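Local coordinates for protein cobalamin biosynthesis precorrin-6Y methylase (cbiE) (Archaeoglobus fulgidus, PDB 2BB3) that probably transfers methyl groups from S-adenosylmethionine to a precorrin intermediate during adenosylcobalamin biosynthesis, and binds the by-product S-adenosyl-L-homocysteine, at residues R179-L184 against I211-E216; D168-L173 against E205-I210; L133-S138 against Y160-I165. All coordinates share one frame; numbering follows the deposited sequence.

Interaction 1: residues R179-L184 against I211-E216; sequences RRVVLL and IFVERE
The carbonyl oxygen of F212 takes two hydrogen bonds and a weaker C-H contact. V182 N donates to F212 O over 3.0 Å, lying in the carbonyl plane; a water donates to the same oxygen, and V181 CA approaches it as a CA-H...O contact. That water also donates to R180 O and accepts only weakly from E214 N, so it bridges the two backbones where they stop pairing directly. The return bond, F212 N to V182 O, measures 2.7 Å and is nearly straight at 169°. V182 and F212 are thus an antiparallel hydrogen-bonded pair, and L183 with I211 is the non-hydrogen-bonded pair beside it. This pairing lies within the mixed sheet of the methylase, where strand 209-213 runs between 180-185 and 162-167. On one face V182 and F212 lie side by side, V182 CB and F212 CB 3.9 Å apart. F212 CG stands anti to the backbone N (chi1 179°), which turns the ring away from strand 180-184, so that V182 CG2 meets only its edge. On the other face L183 CD2 meets I211 CG1 at 3.8 Å, and V181 CB touches I211 CG2. Beyond the strand ends R179 reaches out, extended from CG to NE, and both its NE (weakly) and NH1 donate to E216 OE1, each at 3.0 Å. The guanidinium and carboxylate planes are 54° apart, and E216 is poorly ordered. R179 NH2 turns to L176 O. A leucine in place of R179 would probably leave the E216 carboxylate without its charged mate and L176 O without this donor.

Interaction 2: residues D168-L173 against E205-I210; sequences DSHFPL and ESDYTI. With SAH (S-adenosyl-L-homocysteine), chain C.
S169 and D207 carry the hydrogen bonding between the two segments, and a single carboxylate oxygen does all of it. D207 OD1 receives S169 N at 2.8 Å on its anti lone pair, while S169 OG donates to it from the syn side, 27° out of the carboxylate plane, at 2.5 Å. With chi1 at 62° the serine hydroxyl sits close to its own backbone N, letting both converge on OD1. Within each segment, side chains set the shape. D168 OD1 accepts from H170 N at 2.9 Å, an Asx turn inside the type I turn D168-F171, and S206 OG accepts from Y208 N, an ST turn, while also bonding N186. T209 OG1 donates to S206 O from above the carbonyl plane. Van der Waals and electrostatic contacts are lighter: D168 CB rests 3.5 Å from D207 OD1, and the carboxylates of D168 and D207 come near each other, like charges that the two donors probably ease. Toward the ligand, D207 O is 3.2 Å from SAH O3' and T209 O is 3.1 Å from SAH O2'; Y208 CB lies over one face of the adenine, and I210 CG1 comes from the other side, 3.6 Å from SAH N3. D207 to I210, with D98, S125, A167 and L187 among others, line the S-adenosyl-L-homocysteine pocket of a tetrapyrrole methylase, between its two lobes.

Interaction 3: residues L133-S138 against Y160-I165; sequences LKVDLS and YRHLLI
S138 O sits squarely over one face of the R161 guanidinium, 3.0 Å above its plane and nearest to CZ at 3.1 Å. Because the oxygen lies above the group, the N-H directions miss it; they serve other partners, NH1 bonding V140 O and NH2 bonding V142 O of the second subunit. The bend at chi2 (-68°) brings the R161 head back to this carbonyl. The H162 ring is met obliquely by V135 CG1, which stops 4.1 Å from CD2. H162 ND1 bonds R215 N, and the ring also packs edge-to-face with F212. S138 CA and R161 CA, the nearest pair across the contact, are 8.6 Å apart. The 133-138 segment is the linker that leaves helix 125-133 through K134, with its positive phi, and leads into strand 140-144. That strand pairs in parallel with 162-167, the two joined by the helices between them in a beta-alpha-beta crossover; the linker, entering the first strand, also lies against the start of the second. K134 NZ reaches I117 O of the second subunit. The methyls L133 CD1 and L164 CD1 touch tip to tip at 4.3 Å, and L164 also packs on V126 and L130 of helix 125-133.

Overall arrangement
All three interactions converge on the mixed sheet. Interaction 1 is the buried one, backbone pairing with apolar side chains on both faces and a charged pair only at its frayed end. Interaction 2 uses the beginning of the same strand 209-213, but at the surface; its chemistry is turns, hydroxyls and a carboxylate, and it alone lines the ligand with several residues. Interaction 3 is partly buried, built on a carbonyl over a guanidinium and a few apolar contacts, without hydrogen bonds between its two segments, and it alone borders the second subunit. Strand 162-167 ties it to interaction 1, V213 O and L163 N being hydrogen-bonded neighbours, while I210 of interaction 2 packs on L164.

Interaction 1: residues R179-L184 against I211-E216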
loop_
_atom_site.group_PDB
_atom_site.type_symbol
_atom_site.label_atom_id
_atom_site.label_comp_id
_atom_site.label_asym_id
_atom_site.label_seq_id
_atom_site.Cartn_x
_atom_site.Cartn_y
_atom_site.Cartn_z
ATOM N N ARG A 179 18.222 17.757 -8.705
ATOM C CA ARG A 179 17.897 16.958 -7.532
ATOM C C ARG A 179 18.371 15.522 -7.591
ATOM O O ARG A 179 18.317 14.874 -8.630
ATOM C CB ARG A 179 16.386 16.972 -7.319
ATOM C CG ARG A 179 15.803 18.358 -7.145
ATOM C CD ARG A 179 14.347 18.238 -6.778
ATOM N NE ARG A 179 13.749 19.497 -6.350
ATOM C CZ ARG A 179 13.358 20.467 -7.173
ATOM N NH1 ARG A 179 12.815 21.573 -6.677
ATOM N NH2 ARG A 179 13.511 20.339 -8.488
ATOM N N ARG A 180 18.850 15.023 -6.466
ATOM C CA ARG A 180 19.286 13.649 -6.403
ATOM C C ARG A 180 18.033 12.783 -6.504
ATOM O O ARG A 180 17.034 13.052 -5.852
ATOM C CB ARG A 180 20.007 13.373 -5.078
ATOM C CG ARG A 180 20.341 11.894 -4.873
ATOM C CD ARG A 180 21.207 11.629 -3.642
ATOM N NE ARG A 180 22.604 12.016 -3.856
ATOM C CZ ARG A 180 23.601 11.724 -3.026
ATOM N NH1 ARG A 180 23.366 11.037 -1.912
ATOM N NH2 ARG A 180 24.836 12.114 -3.318
ATOM N N VAL A 181 18.075 11.761 -7.341
ATOM C CA VAL A 181 16.936 10.883 -7.463
ATOM C C VAL A 181 17.409 9.444 -7.386
ATOM O O VAL A 181 18.574 9.153 -7.667
ATOM C CB VAL A 181 16.170 11.104 -8.804
ATOM C CG1 VAL A 181 15.670 12.544 -8.889
ATOM C CG2 VAL A 181 17.055 10.776 -9.989
ATOM N N VAL A 182 16.512 8.560 -6.951
ATOM C CA VAL A 182 16.806 7.142 -6.878
ATOM C C VAL A 182 15.769 6.517 -7.812
ATOM O O VAL A 182 14.574 6.778 -7.689
ATOM C CB VAL A 182 16.639 6.574 -5.441
ATOM C CG1 VAL A 182 16.878 5.071 -5.440
ATOM C CG2 VAL A 182 17.614 7.254 -4.483
ATOM N N LEU A 183 16.244 5.705 -8.755
ATOM C CA LEU A 183 15.394 5.045 -9.733
ATOM C C LEU A 183 15.263 3.577 -9.359
ATOM O O LEU A 183 16.269 2.872 -9.273
ATOM C CB LEU A 183 16.018 5.148 -11.135
ATOM C CG LEU A 183 16.352 6.548 -11.664
ATOM C CD1 LEU A 183 16.957 6.487 -13.070
ATOM C CD2 LEU A 183 15.105 7.388 -11.687
ATOM N N LEU A 184 14.032 3.122 -9.122
ATOM C CA LEU A 184 13.813 1.714 -8.812
ATOM C C LEU A 184 13.110 1.158 -10.052
ATOM O O LEU A 184 11.947 1.434 -10.308
ATOM C CB LEU A 184 12.997 1.549 -7.519
ATOM C CG LEU A 184 13.729 2.241 -6.359
ATOM C CD1 LEU A 184 13.093 3.599 -6.108
ATOM C CD2 LEU A 184 13.705 1.397 -5.097
ATOM N N ILE A 211 10.468 6.698 -9.135
ATOM C CA ILE A 211 11.484 7.730 -8.903
ATOM C C ILE A 211 11.376 8.278 -7.490
ATOM O O ILE A 211 10.401 8.929 -7.173
ATOM C CB ILE A 211 11.299 8.903 -9.889
ATOM C CG1 ILE A 211 11.493 8.413 -11.331
ATOM C CG2 ILE A 211 12.261 10.038 -9.540
ATOM C CD1 ILE A 211 11.349 9.532 -12.401
ATOM N N PHE A 212 12.371 8.013 -6.651
ATOM C CA PHE A 212 12.347 8.507 -5.279
ATOM C C PHE A 212 13.105 9.829 -5.174
ATOM O O PHE A 212 14.280 9.899 -5.517
ATOM C CB PHE A 212 12.974 7.482 -4.317
ATOM C CG PHE A 212 13.006 7.937 -2.889
ATOM C CD1 PHE A 212 11.819 8.178 -2.196
ATOM C CD2 PHE A 212 14.219 8.140 -2.235
ATOM C CE1 PHE A 212 11.840 8.616 -0.876
ATOM C CE2 PHE A 212 14.252 8.582 -0.903
ATOM C CZ PHE A 212 13.062 8.818 -0.225
ATOM N N VAL A 213 12.419 10.873 -4.706
ATOM C CA VAL A 213 13.018 12.197 -4.532
ATOM C C VAL A 213 12.890 12.604 -3.053
ATOM O O VAL A 213 11.788 12.923 -2.587
ATOM C CB VAL A 213 12.290 13.261 -5.397
ATOM C CG1 VAL A 213 13.137 14.518 -5.486
ATOM C CG2 VAL A 213 11.976 12.704 -6.794
ATOM N N GLU A 214 14.003 12.601 -2.319
ATOM C CA GLU A 214 13.979 12.982 -0.901
ATOM C C GLU A 214 13.542 14.421 -0.740
ATOM O O GLU A 214 13.891 15.273 -1.552
ATOM C CB GLU A 214 15.356 12.816 -0.228
ATOM C CG GLU A 214 15.956 11.421 -0.295
ATOM C CD GLU A 214 16.942 11.144 0.847
ATOM O OE1 GLU A 214 17.769 10.204 0.726
ATOM O OE2 GLU A 214 16.877 11.867 1.872
ATOM N N ARG A 215 12.792 14.699 0.317
ATOM C CA ARG A 215 12.323 16.053 0.539
ATOM C C ARG A 215 13.488 17.006 0.761
ATOM O O ARG A 215 14.455 16.681 1.434
ATOM C CB ARG A 215 11.338 16.114 1.728
ATOM C CG ARG A 215 11.870 15.646 3.070
ATOM C CD ARG A 215 10.867 15.924 4.213
ATOM N NE ARG A 215 10.556 17.346 4.361
ATOM C CZ ARG A 215 9.735 17.858 5.278
ATOM N NH1 ARG A 215 9.524 19.170 5.321
ATOM N NH2 ARG A 215 9.125 17.069 6.152
ATOM N N GLU A 216 13.397 18.172 0.135
ATOM C CA GLU A 216 14.420 19.194 0.278
ATOM C C GLU A 216 14.125 19.829 1.637
ATOM O O GLU A 216 13.328 20.761 1.761
ATOM C CB GLU A 216 14.328 20.167 -0.894
ATOM C CG GLU A 216 14.539 19.441 -2.234
ATOM C CD GLU A 216 14.682 20.356 -3.435
ATOM O OE1 GLU A 216 13.685 21.014 -3.815
ATOM O OE2 GLU A 216 15.801 20.411 -4.001
HETATM O O HOH W 1 16.433 11.036 -4.119
#

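Interaction 2: residues D168-L173 against E205-I210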
loop_
_atom_site.group_PDB
_atom_site.type_symbol
_atom_site.label_atom_id
_atom_site.label_comp_id
_atom_site.label_asym_id
_atom_site.label_seq_id
_atom_site.Cartn_x
_atom_site.Cartn_y
_atom_site.Cartn_z
ATOM N N ASP A 168 7.266 6.297 -16.253
ATOM C CA ASP A 168 7.570 5.403 -17.352
ATOM C C ASP A 168 8.737 6.105 -18.019
ATOM O O ASP A 168 9.114 7.171 -17.561
ATOM C CB ASP A 168 6.382 5.206 -18.304
ATOM C CG ASP A 168 5.908 6.485 -18.938
ATOM O OD1 ASP A 168 6.678 7.465 -18.988
ATOM O OD2 ASP A 168 4.753 6.493 -19.418
ATOM N N SER A 169 9.292 5.524 -19.079
ATOM C CA SER A 169 10.463 6.066 -19.754
ATOM C C SER A 169 10.330 7.475 -20.318
ATOM O O SER A 169 11.330 8.103 -20.670
ATOM C CB SER A 169 10.918 5.104 -20.871
ATOM O OG SER A 169 9.919 4.935 -21.875
ATOM N N HIS A 170 9.108 7.986 -20.398
ATOM C CA HIS A 170 8.903 9.324 -20.942
ATOM C C HIS A 170 8.784 10.416 -19.876
ATOM O O HIS A 170 8.457 11.554 -20.198
ATOM C CB HIS A 170 7.655 9.355 -21.837
ATOM C CG HIS A 170 7.561 8.196 -22.780
ATOM N ND1 HIS A 170 6.756 7.104 -22.533
ATOM C CD2 HIS A 170 8.203 7.942 -23.942
ATOM C CE1 HIS A 170 6.910 6.221 -23.507
ATOM N NE2 HIS A 170 7.779 6.703 -24.373
ATOM N N PHE A 171 9.036 10.087 -18.614
ATOM C CA PHE A 171 8.935 11.103 -17.569
ATOM C C PHE A 171 9.980 12.182 -17.834
ATOM O O PHE A 171 11.169 11.880 -17.993
ATOM C CB PHE A 171 9.172 10.514 -16.179
ATOM C CG PHE A 171 9.083 11.538 -15.067
ATOM C CD1 PHE A 171 7.861 11.847 -14.474
ATOM C CD2 PHE A 171 10.223 12.223 -14.645
ATOM C CE1 PHE A 171 7.772 12.822 -13.474
ATOM C CE2 PHE A 171 10.149 13.193 -13.655
ATOM C CZ PHE A 171 8.923 13.499 -13.066
ATOM N N PRO A 172 9.552 13.459 -17.861
ATOM C CA PRO A 172 10.476 14.568 -18.112
ATOM C C PRO A 172 11.333 14.920 -16.883
ATOM O O PRO A 172 10.939 15.717 -16.044
ATOM C CB PRO A 172 9.533 15.691 -18.554
ATOM C CG PRO A 172 8.319 15.452 -17.694
ATOM C CD PRO A 172 8.161 13.943 -17.733
ATOM N N LEU A 173 12.509 14.313 -16.786
ATOM C CA LEU A 173 13.407 14.552 -15.659
ATOM C C LEU A 173 13.788 16.019 -15.454
ATOM O O LEU A 173 14.151 16.417 -14.344
ATOM C CB LEU A 173 14.687 13.715 -15.811
ATOM C CG LEU A 173 14.612 12.197 -15.584
ATOM C CD1 LEU A 173 15.964 11.568 -15.893
ATOM C CD2 LEU A 173 14.194 11.882 -14.152
ATOM N N GLU A 205 15.156 4.511 -18.691
ATOM C CA GLU A 205 15.155 3.509 -19.740
ATOM C C GLU A 205 14.046 2.485 -19.599
ATOM O O GLU A 205 13.778 1.738 -20.532
ATOM C CB GLU A 205 16.524 2.807 -19.827
ATOM C CG GLU A 205 17.112 2.338 -18.514
ATOM C CD GLU A 205 18.583 1.898 -18.649
ATOM O OE1 GLU A 205 19.423 2.717 -19.111
ATOM O OE2 GLU A 205 18.901 0.735 -18.298
ATOM N N SER A 206 13.386 2.448 -18.450
ATOM C CA SER A 206 12.316 1.478 -18.257
ATOM C C SER A 206 10.962 2.130 -18.017
ATOM O O SER A 206 10.872 3.184 -17.368
ATOM C CB SER A 206 12.630 0.582 -17.068
ATOM O OG SER A 206 11.585 -0.342 -16.868
ATOM N N ASP A 207 9.905 1.514 -18.537
ATOM C CA ASP A 207 8.567 2.050 -18.310
ATOM C C ASP A 207 8.036 1.666 -16.931
ATOM O O ASP A 207 6.962 2.102 -16.530
ATOM C CB ASP A 207 7.606 1.587 -19.395
ATOM C CG ASP A 207 7.845 2.306 -20.709
ATOM O OD1 ASP A 207 8.244 3.500 -20.659
ATOM O OD2 ASP A 207 7.636 1.688 -21.775
ATOM N N TYR A 208 8.796 0.845 -16.216
ATOM C CA TYR A 208 8.427 0.450 -14.862
ATOM C C TYR A 208 9.463 1.081 -13.947
ATOM O O TYR A 208 10.329 0.392 -13.399
ATOM C CB TYR A 208 8.451 -1.070 -14.721
ATOM C CG TYR A 208 7.487 -1.729 -15.669
ATOM C CD1 TYR A 208 7.930 -2.272 -16.875
ATOM C CD2 TYR A 208 6.115 -1.719 -15.411
ATOM C CE1 TYR A 208 7.027 -2.777 -17.811
ATOM C CE2 TYR A 208 5.200 -2.221 -16.343
ATOM C CZ TYR A 208 5.667 -2.740 -17.536
ATOM O OH TYR A 208 4.786 -3.184 -18.487
ATOM N N THR A 209 9.372 2.398 -13.799
ATOM C CA THR A 209 10.335 3.132 -12.986
ATOM C C THR A 209 9.718 3.920 -11.852
ATOM O O THR A 209 8.822 4.742 -12.059
ATOM C CB THR A 209 11.140 4.130 -13.867
ATOM O OG1 THR A 209 11.810 3.400 -14.903
ATOM C CG2 THR A 209 12.190 4.857 -13.048
ATOM N N ILE A 210 10.175 3.667 -10.638
ATOM C CA ILE A 210 9.662 4.459 -9.544
ATOM C C ILE A 210 10.796 5.413 -9.245
ATOM O O ILE A 210 11.953 5.004 -9.177
ATOM C CB ILE A 210 9.236 3.590 -8.340
ATOM C CG1 ILE A 210 7.873 2.935 -8.655
ATOM C CG2 ILE A 210 9.114 4.462 -7.087
ATOM C CD1 ILE A 210 7.380 1.979 -7.613
HETATM N N SAH C . -1.316 -0.759 -9.934
HETATM C CA SAH C . 0.090 -0.743 -9.989
HETATM C CB SAH C . 0.612 0.487 -10.730
HETATM C CG SAH C . 0.231 0.825 -12.164
HETATM S SD SAH C . 0.611 2.433 -12.805
HETATM C C SAH C . 0.602 -0.914 -8.605
HETATM O O SAH C . 1.747 -1.129 -8.623
HETATM O OXT SAH C . -0.104 -0.797 -7.640
HETATM C "C5'" SAH C . 2.055 1.733 -13.550
HETATM C "C4'" SAH C . 3.372 2.246 -12.997
HETATM O "O4'" SAH C . 3.762 1.644 -11.826
HETATM C "C3'" SAH C . 4.547 2.226 -13.926
HETATM O "O3'" SAH C . 4.581 3.261 -14.815
HETATM C "C2'" SAH C . 5.661 2.273 -12.944
HETATM O "O2'" SAH C . 6.025 3.546 -12.632
HETATM C "C1'" SAH C . 5.112 1.619 -11.727
HETATM N N9 SAH C . 5.504 0.231 -11.670
HETATM C C8 SAH C . 4.707 -0.777 -11.850
HETATM N N7 SAH C . 5.315 -1.898 -11.685
HETATM C C5 SAH C . 6.529 -1.632 -11.389
HETATM C C6 SAH C . 7.583 -2.435 -11.108
HETATM N N6 SAH C . 7.524 -3.717 -11.123
HETATM N N1 SAH C . 8.735 -1.867 -10.813
HETATM C C2 SAH C . 8.848 -0.536 -10.804
HETATM N N3 SAH C . 7.808 0.220 -11.071
HETATM C C4 SAH C . 6.665 -0.305 -11.372
#

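Interaction 3: residues L133-S138 against Y160-I165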
loop_
_atom_site.group_PDB
_atom_site.type_symbol
_atom_site.label_atom_id
_atom_site.label_comp_id
_atom_site.label_asym_id
_atom_site.label_seq_id
_atom_site.Cartn_x
_atom_site.Cartn_y
_atom_site.Cartn_z
ATOM N N LEU A 133 13.724 0.889 0.252
ATOM C CA LEU A 133 14.267 2.139 0.787
ATOM C C LEU A 133 14.161 2.298 2.292
ATOM O O LEU A 133 14.806 3.178 2.859
ATOM C CB LEU A 133 13.540 3.336 0.161
ATOM C CG LEU A 133 13.599 3.555 -1.350
ATOM C CD1 LEU A 133 12.520 4.521 -1.754
ATOM C CD2 LEU A 133 14.975 4.099 -1.722
ATOM N N LYS A 134 13.352 1.460 2.939
ATOM C CA LYS A 134 13.139 1.564 4.390
ATOM C C LYS A 134 12.472 2.915 4.687
ATOM O O LYS A 134 12.801 3.574 5.671
ATOM C CB LYS A 134 14.471 1.483 5.169
ATOM C CG LYS A 134 15.318 0.256 4.883
ATOM C CD LYS A 134 14.566 -1.035 5.200
ATOM C CE LYS A 134 15.435 -2.247 4.956
ATOM N NZ LYS A 134 16.691 -2.200 5.743
ATOM N N VAL A 135 11.544 3.326 3.829
ATOM C CA VAL A 135 10.845 4.596 4.005
ATOM C C VAL A 135 9.358 4.364 4.261
ATOM O O VAL A 135 8.747 3.502 3.634
ATOM C CB VAL A 135 11.024 5.506 2.753
ATOM C CG1 VAL A 135 10.147 6.748 2.876
ATOM C CG2 VAL A 135 12.508 5.926 2.633
ATOM N N ASP A 136 8.779 5.121 5.188
ATOM C CA ASP A 136 7.363 4.961 5.518
ATOM C C ASP A 136 6.476 5.697 4.515
ATOM O O ASP A 136 6.860 6.744 3.986
ATOM C CB ASP A 136 7.081 5.483 6.944
ATOM C CG ASP A 136 5.828 4.880 7.554
ATOM O OD1 ASP A 136 4.716 5.434 7.365
ATOM O OD2 ASP A 136 5.952 3.838 8.230
ATOM N N LEU A 137 5.298 5.130 4.252
ATOM C CA LEU A 137 4.321 5.704 3.319
ATOM C C LEU A 137 3.881 7.075 3.857
ATOM O O LEU A 137 3.542 7.981 3.080
ATOM C CB LEU A 137 3.077 4.790 3.202
ATOM C CG LEU A 137 2.275 4.601 1.892
ATOM C CD1 LEU A 137 0.830 4.149 2.220
ATOM C CD2 LEU A 137 2.258 5.847 1.039
ATOM N N SER A 138 3.868 7.239 5.180
ATOM C CA SER A 138 3.427 8.527 5.742
ATOM C C SER A 138 4.494 9.615 5.630
ATOM O O SER A 138 4.299 10.744 6.076
ATOM C CB SER A 138 3.006 8.365 7.202
ATOM O OG SER A 138 4.119 7.966 7.966
ATOM N N TYR A 160 7.104 19.248 2.245
ATOM C CA TYR A 160 6.718 18.433 3.394
ATOM C C TYR A 160 6.826 16.922 3.209
ATOM O O TYR A 160 6.575 16.170 4.151
ATOM C CB TYR A 160 5.280 18.772 3.807
ATOM C CG TYR A 160 4.844 20.158 3.405
ATOM C CD1 TYR A 160 4.343 20.406 2.127
ATOM C CD2 TYR A 160 4.951 21.230 4.294
ATOM C CE1 TYR A 160 3.961 21.690 1.741
ATOM C CE2 TYR A 160 4.570 22.515 3.922
ATOM C CZ TYR A 160 4.079 22.738 2.649
ATOM O OH TYR A 160 3.718 24.011 2.270
ATOM N N ARG A 161 7.219 16.478 2.019
ATOM C CA ARG A 161 7.289 15.050 1.746
ATOM C C ARG A 161 8.306 14.675 0.700
ATOM O O ARG A 161 8.656 15.484 -0.161
ATOM C CB ARG A 161 5.931 14.546 1.209
ATOM C CG ARG A 161 4.772 14.636 2.166
ATOM C CD ARG A 161 5.002 13.674 3.282
ATOM N NE ARG A 161 4.000 13.782 4.330
ATOM C CZ ARG A 161 2.955 12.979 4.443
ATOM N NH1 ARG A 161 2.766 12.001 3.555
ATOM N NH2 ARG A 161 2.125 13.143 5.467
ATOM N N HIS A 162 8.780 13.441 0.773
ATOM C CA HIS A 162 9.653 12.936 -0.267
ATOM C C HIS A 162 8.624 12.642 -1.353
ATOM O O HIS A 162 7.438 12.526 -1.067
ATOM C CB HIS A 162 10.269 11.576 0.094
ATOM C CG HIS A 162 11.020 11.561 1.381
ATOM N ND1 HIS A 162 12.046 12.431 1.656
ATOM C CD2 HIS A 162 10.957 10.704 2.437
ATOM C CE1 HIS A 162 12.594 12.115 2.818
ATOM N NE2 HIS A 162 11.947 11.068 3.305
ATOM N N LEU A 163 9.068 12.512 -2.589
ATOM C CA LEU A 163 8.152 12.156 -3.654
ATOM C C LEU A 163 8.482 10.739 -4.097
ATOM O O LEU A 163 9.644 10.345 -4.156
ATOM C CB LEU A 163 8.289 13.102 -4.852
ATOM C CG LEU A 163 7.798 14.542 -4.671
ATOM C CD1 LEU A 163 7.874 15.261 -6.019
ATOM C CD2 LEU A 163 6.360 14.554 -4.150
ATOM N N LEU A 164 7.438 9.968 -4.372
ATOM C CA LEU A 164 7.592 8.616 -4.884
ATOM C C LEU A 164 6.764 8.727 -6.170
ATOM O O LEU A 164 5.535 8.718 -6.138
ATOM C CB LEU A 164 6.999 7.585 -3.917
ATOM C CG LEU A 164 7.649 6.198 -4.025
ATOM C CD1 LEU A 164 9.126 6.299 -3.660
ATOM C CD2 LEU A 164 6.956 5.204 -3.111
ATOM N N ILE A 165 7.449 8.857 -7.299
ATOM C CA ILE A 165 6.779 9.036 -8.580
ATOM C C ILE A 165 6.677 7.753 -9.389
ATOM O O ILE A 165 7.670 7.085 -9.618
ATOM C CB ILE A 165 7.543 10.081 -9.438
ATOM C CG1 ILE A 165 7.729 11.375 -8.644
ATOM C CG2 ILE A 165 6.793 10.352 -10.737
ATOM C CD1 ILE A 165 8.804 12.305 -9.241
#